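Local coordinates for protein AxyAgu115A (Amphibacillus xylanus NBRC 15112, PDB 6NPS) that probably acts as a family GH115 alpha-glucuronidase, hydrolysing glucuronic acid side groups from xylan together with alpha-arabinofuranosidases, at residues A[502-505]-A[506-510]; A[340-343]-A[344-347]. The protein carries 3 engineered substitutions. All coordinates share one frame; numbering follows the deposited sequence.

Interaction 1: residues A[502-505]-A[506-510]; sequences QKDK and VFELL
The amide N of Val506 donates to Gln502 O over 2.9 Å, and the next three bonds of the series follow residue by residue: Phe507 to Lys503, Glu508 to Asp504 and Leu509 to Lys505, all i to i+4 backbone bonds inside helix 500-519. Side chains also lean on these carbonyls. Val506 CG2 comes within 3.4 Å of Gln502 O, while Glu508 CG lies 3.5 Å from Asp504 O, the oxygen that its own N-H grips. Leu509 does likewise one residue on, its CG 3.5 Å from Lys505 O. With Asp504 CG turned away from its backbone N (chi1 -165°), the carboxylate swings forward along the helix toward Glu508. Glu508 CG, beside its own backbone N (chi1 -67°), leads its extended chain back toward Asp504. The two carboxylates approach without touching, their planes 50° apart, with Asp504 OD2 4.1 Å from Glu508 OE2. The other oxygen of Glu508, OE1, is held by His547 of helix 537-558. Lys505 runs out extended to a salt bridge with Glu554, and Lys503 reaches Glu491 of helix 482-494. Val506 and Leu509 face the hydrophobic side, where helix 564-596 packs against them. Asp504 and Glu508 probably disfavour one another mildly, a cost that the His547 bond may offset, whereas the lysines find their carboxylate partners on neighbouring helices.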
loop_
_atom_site.group_PDB
_atom_site.type_symbol
_atom_site.label_atom_id
_atom_site.label_comp_id
_atom_site.label_asym_id
_atom_site.label_seq_id
_atom_site.Cartn_x
_atom_site.Cartn_y
_atom_site.Cartn_z
ATOM N N GLN A 502 10.327 -14.914 -42.102
ATOM C CA GLN A 502 9.075 -14.891 -41.344
ATOM C C GLN A 502 8.992 -16.056 -40.361
ATOM O O GLN A 502 8.491 -15.895 -39.230
ATOM C CB GLN A 502 7.885 -14.897 -42.298
ATOM C CG GLN A 502 7.826 -13.622 -43.145
ATOM C CD GLN A 502 6.789 -13.703 -44.221
ATOM O OE1 GLN A 502 6.749 -14.671 -44.991
ATOM N NE2 GLN A 502 5.914 -12.694 -44.280
ATOM N N LYS A 503 9.463 -17.236 -40.767
ATOM C CA LYS A 503 9.456 -18.376 -39.852
ATOM C C LYS A 503 10.394 -18.151 -38.683
ATOM O O LYS A 503 10.102 -18.611 -37.572
ATOM C CB LYS A 503 9.808 -19.665 -40.591
ATOM C CG LYS A 503 8.642 -20.147 -41.400
ATOM C CD LYS A 503 8.895 -21.436 -42.149
ATOM C CE LYS A 503 9.915 -21.212 -43.251
ATOM N NZ LYS A 503 9.829 -22.276 -44.301
ATOM N N ASP A 504 11.491 -17.410 -38.868
ATOM C CA ASP A 504 12.300 -17.167 -37.683
ATOM C C ASP A 504 11.639 -16.141 -36.783
ATOM O O ASP A 504 11.877 -16.132 -35.575
ATOM C CB ASP A 504 13.720 -16.730 -38.017
ATOM C CG ASP A 504 14.656 -16.835 -36.792
ATOM O OD1 ASP A 504 15.228 -17.929 -36.549
ATOM O OD2 ASP A 504 14.802 -15.838 -36.051
ATOM N N LYS A 505 10.814 -15.259 -37.337
ATOM C CA LYS A 505 10.059 -14.371 -36.473
ATOM C C LYS A 505 9.021 -15.159 -35.673
ATOM O O LYS A 505 8.840 -14.906 -34.474
ATOM C CB LYS A 505 9.414 -13.266 -37.306
ATOM C CG LYS A 505 10.456 -12.232 -37.815
ATOM C CD LYS A 505 9.817 -11.206 -38.739
ATOM C CE LYS A 505 10.887 -10.207 -39.188
ATOM N NZ LYS A 505 10.272 -9.153 -40.008
ATOM N N VAL A 506 8.351 -16.132 -36.311
ATOM C CA VAL A 506 7.428 -17.001 -35.563
ATOM C C VAL A 506 8.167 -17.703 -34.431
ATOM O O VAL A 506 7.656 -17.819 -33.314
ATOM C CB VAL A 506 6.750 -18.018 -36.493
ATOM C CG1 VAL A 506 5.907 -19.030 -35.643
ATOM C CG2 VAL A 506 5.879 -17.276 -37.513
ATOM N N PHE A 507 9.398 -18.156 -34.686
ATOM C CA PHE A 507 10.168 -18.780 -33.611
ATOM C C PHE A 507 10.408 -17.805 -32.454
ATOM O O PHE A 507 10.232 -18.170 -31.284
ATOM C CB PHE A 507 11.499 -19.314 -34.144
ATOM C CG PHE A 507 12.378 -19.852 -33.052
ATOM C CD1 PHE A 507 12.098 -21.084 -32.464
ATOM C CD2 PHE A 507 13.417 -19.094 -32.540
ATOM C CE1 PHE A 507 12.868 -21.566 -31.422
ATOM C CE2 PHE A 507 14.197 -19.565 -31.502
ATOM C CZ PHE A 507 13.915 -20.817 -30.934
ATOM N N GLU A 508 10.810 -16.553 -32.752
ATOM C CA GLU A 508 10.945 -15.560 -31.683
ATOM C C GLU A 508 9.665 -15.415 -30.868
ATOM O O GLU A 508 9.734 -15.217 -29.652
ATOM C CB GLU A 508 11.314 -14.194 -32.251
ATOM C CG GLU A 508 12.697 -14.109 -32.883
ATOM C CD GLU A 508 13.032 -12.675 -33.315
ATOM O OE1 GLU A 508 13.124 -11.775 -32.440
ATOM O OE2 GLU A 508 13.191 -12.444 -34.535
ATOM N N LEU A 509 8.493 -15.410 -31.532
ATOM C CA LEU A 509 7.219 -15.212 -30.836
ATOM C C LEU A 509 6.921 -16.378 -29.901
ATOM O O LEU A 509 6.544 -16.175 -28.742
ATOM C CB LEU A 509 6.056 -15.070 -31.838
ATOM C CG LEU A 509 6.107 -13.802 -32.681
ATOM C CD1 LEU A 509 4.989 -13.759 -33.698
ATOM C CD2 LEU A 509 6.041 -12.572 -31.760
ATOM N N LEU A 510 7.051 -17.619 -30.410
ATOM C CA LEU A 510 6.634 -18.790 -29.628
ATOM C C LEU A 510 7.588 -19.020 -28.469
ATOM O O LEU A 510 7.160 -19.231 -27.322
ATOM C CB LEU A 510 6.592 -20.055 -30.507
ATOM C CG LEU A 510 5.626 -20.049 -31.676
ATOM C CD1 LEU A 510 5.646 -21.420 -32.401
ATOM C CD2 LEU A 510 4.259 -19.758 -31.117
#

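Interaction 2: residues A[340-343]-A[344-347]; sequences NPNL and KEVP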
loop_
_atom_site.group_PDB
_atom_site.type_symbol
_atom_site.label_atom_id
_atom_site.label_comp_id
_atom_site.label_asym_id
_atom_site.label_seq_id
_atom_site.Cartn_x
_atom_site.Cartn_y
_atom_site.Cartn_z
ATOM N N ASN A 340 -12.209 -60.223 -17.476
ATOM C CA ASN A 340 -11.314 -61.259 -17.983
ATOM C C ASN A 340 -10.740 -62.047 -16.823
ATOM O O ASN A 340 -10.120 -61.451 -15.931
ATOM C CB ASN A 340 -10.191 -60.627 -18.805
ATOM C CG ASN A 340 -9.259 -61.639 -19.460
ATOM O OD1 ASN A 340 -9.057 -62.758 -18.990
ATOM N ND2 ASN A 340 -8.634 -61.202 -20.544
ATOM N N PRO A 341 -10.911 -63.379 -16.808
ATOM C CA PRO A 341 -10.366 -64.187 -15.699
ATOM C C PRO A 341 -8.848 -64.083 -15.501
ATOM O O PRO A 341 -8.381 -64.415 -14.403
ATOM C CB PRO A 341 -10.751 -65.618 -16.091
ATOM C CG PRO A 341 -11.879 -65.460 -17.025
ATOM C CD PRO A 341 -11.663 -64.204 -17.774
ATOM N N ASN A 342 -8.121 -63.686 -16.541
ATOM C CA ASN A 342 -6.673 -63.542 -16.470
ATOM C C ASN A 342 -6.319 -62.094 -16.180
ATOM O O ASN A 342 -6.177 -61.279 -17.092
ATOM C CB ASN A 342 -6.021 -63.996 -17.776
ATOM C CG ASN A 342 -4.539 -64.276 -17.621
ATOM O OD1 ASN A 342 -3.949 -63.997 -16.578
ATOM N ND2 ASN A 342 -3.929 -64.830 -18.662
ATOM N N LEU A 343 -6.178 -61.779 -14.898
ATOM C CA LEU A 343 -5.870 -60.414 -14.466
ATOM C C LEU A 343 -4.672 -59.812 -15.204
ATOM O O LEU A 343 -4.671 -58.617 -15.513
ATOM C CB LEU A 343 -5.639 -60.442 -12.966
ATOM C CG LEU A 343 -6.186 -59.327 -12.083
ATOM C CD1 LEU A 343 -7.537 -58.812 -12.618
ATOM C CD2 LEU A 343 -6.280 -59.857 -10.640
ATOM N N LYS A 344 -3.642 -60.613 -15.504
ATOM C CA LYS A 344 -2.478 -60.060 -16.196
ATOM C C LYS A 344 -2.815 -59.542 -17.590
ATOM O O LYS A 344 -2.078 -58.705 -18.121
ATOM C CB LYS A 344 -1.367 -61.107 -16.298
ATOM C CG LYS A 344 -0.706 -61.411 -14.977
ATOM C CD LYS A 344 0.582 -62.209 -15.141
ATOM C CE LYS A 344 1.182 -62.551 -13.774
ATOM N NZ LYS A 344 2.374 -63.449 -13.860
ATOM N N GLU A 345 -3.900 -60.011 -18.196
ATOM C CA GLU A 345 -4.310 -59.496 -19.492
ATOM C C GLU A 345 -5.145 -58.226 -19.393
ATOM O O GLU A 345 -5.564 -57.704 -20.434
ATOM C CB GLU A 345 -5.102 -60.558 -20.257
ATOM C CG GLU A 345 -4.258 -61.749 -20.688
ATOM C CD GLU A 345 -4.941 -62.601 -21.749
ATOM O OE1 GLU A 345 -4.599 -62.440 -22.943
ATOM O OE2 GLU A 345 -5.818 -63.425 -21.390
ATOM N N VAL A 346 -5.394 -57.703 -18.195
ATOM C CA VAL A 346 -6.265 -56.540 -18.085
ATOM C C VAL A 346 -5.425 -55.340 -17.660
ATOM O O VAL A 346 -4.952 -55.286 -16.514
ATOM C CB VAL A 346 -7.421 -56.778 -17.105
ATOM C CG1 VAL A 346 -8.341 -55.570 -17.130
ATOM C CG2 VAL A 346 -8.146 -58.039 -17.511
ATOM N N PRO A 347 -5.256 -54.337 -18.515
ATOM C CA PRO A 347 -4.495 -53.137 -18.108
ATOM C C PRO A 347 -5.230 -52.394 -16.997
ATOM O O PRO A 347 -6.412 -52.049 -17.120
ATOM C CB PRO A 347 -4.418 -52.298 -19.391
ATOM C CG PRO A 347 -4.737 -53.257 -20.513
ATOM C CD PRO A 347 -5.710 -54.278 -19.912
#
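Three flat groups gather here, the amides of Asn340 and Asn342 and the carboxylate of Glu345. Glu345 OE2 sits between the two amide nitrogens: Asn340 ND2 stands over one face of the carboxylate, 3.7 Å from Glu345 OE2, and Asn342 ND2 approaches obliquely from the other side, 3.6 Å from Glu345 OE2, both long approaches of an electrostatic kind at most. The stem of Glu345 touches the amides in turn: its CB lies over one face of Asn340 at 3.6 Å from ND2, and its CG lies over a face of Asn342, at whose OD1 end Lys344 CB covers the same side. The Asn340 amide is steadied through OD1, which accepts from Asn342 N at 2.8 Å, the donor standing 37° above the carbonyl plane, and this closes an Asx turn. Asn340 CG lies opposite its backbone N (chi1 -176°), which carries OD1 forward to that N-H. In the backbone, Asn342 O accepts from Glu345 N at 2.8 Å and Leu343 O from Val346 N at 2.9 Å, i to i+3 bonds of a short 3-10 turn. Val346 CG2 completes the fit by meeting Asn340 CB at 3.5 Å. The polar cluster faces outward, while Leu343 and Val346 rest on Ile335 of helix 317-338; the chain then enters strand 348-351, with Pro347 bonded through its backbone to Ile298 of neighbouring strand 298-300.

Both contacts belong to the GH115 region of the chain, yet they lie in different parts of the fold. Interaction 2 comes first along the chain, in the turn that carries helix 317-338 into strand 348-351 of the eight-stranded parallel sheet, consistent with a TIM barrel. Interaction 1 follows well after strand 446-450, the last of that sheet in sequence, in helix 500-519, which packs among helices 482-494, 537-558 and 564-596. Their centres lie 49 Å apart, their nearest atoms about 35 Å, on opposite sides of the chain's centre. The pair illustrates local contacts in two separate settings, a loop entering a barrel strand and a helix packed among other helices.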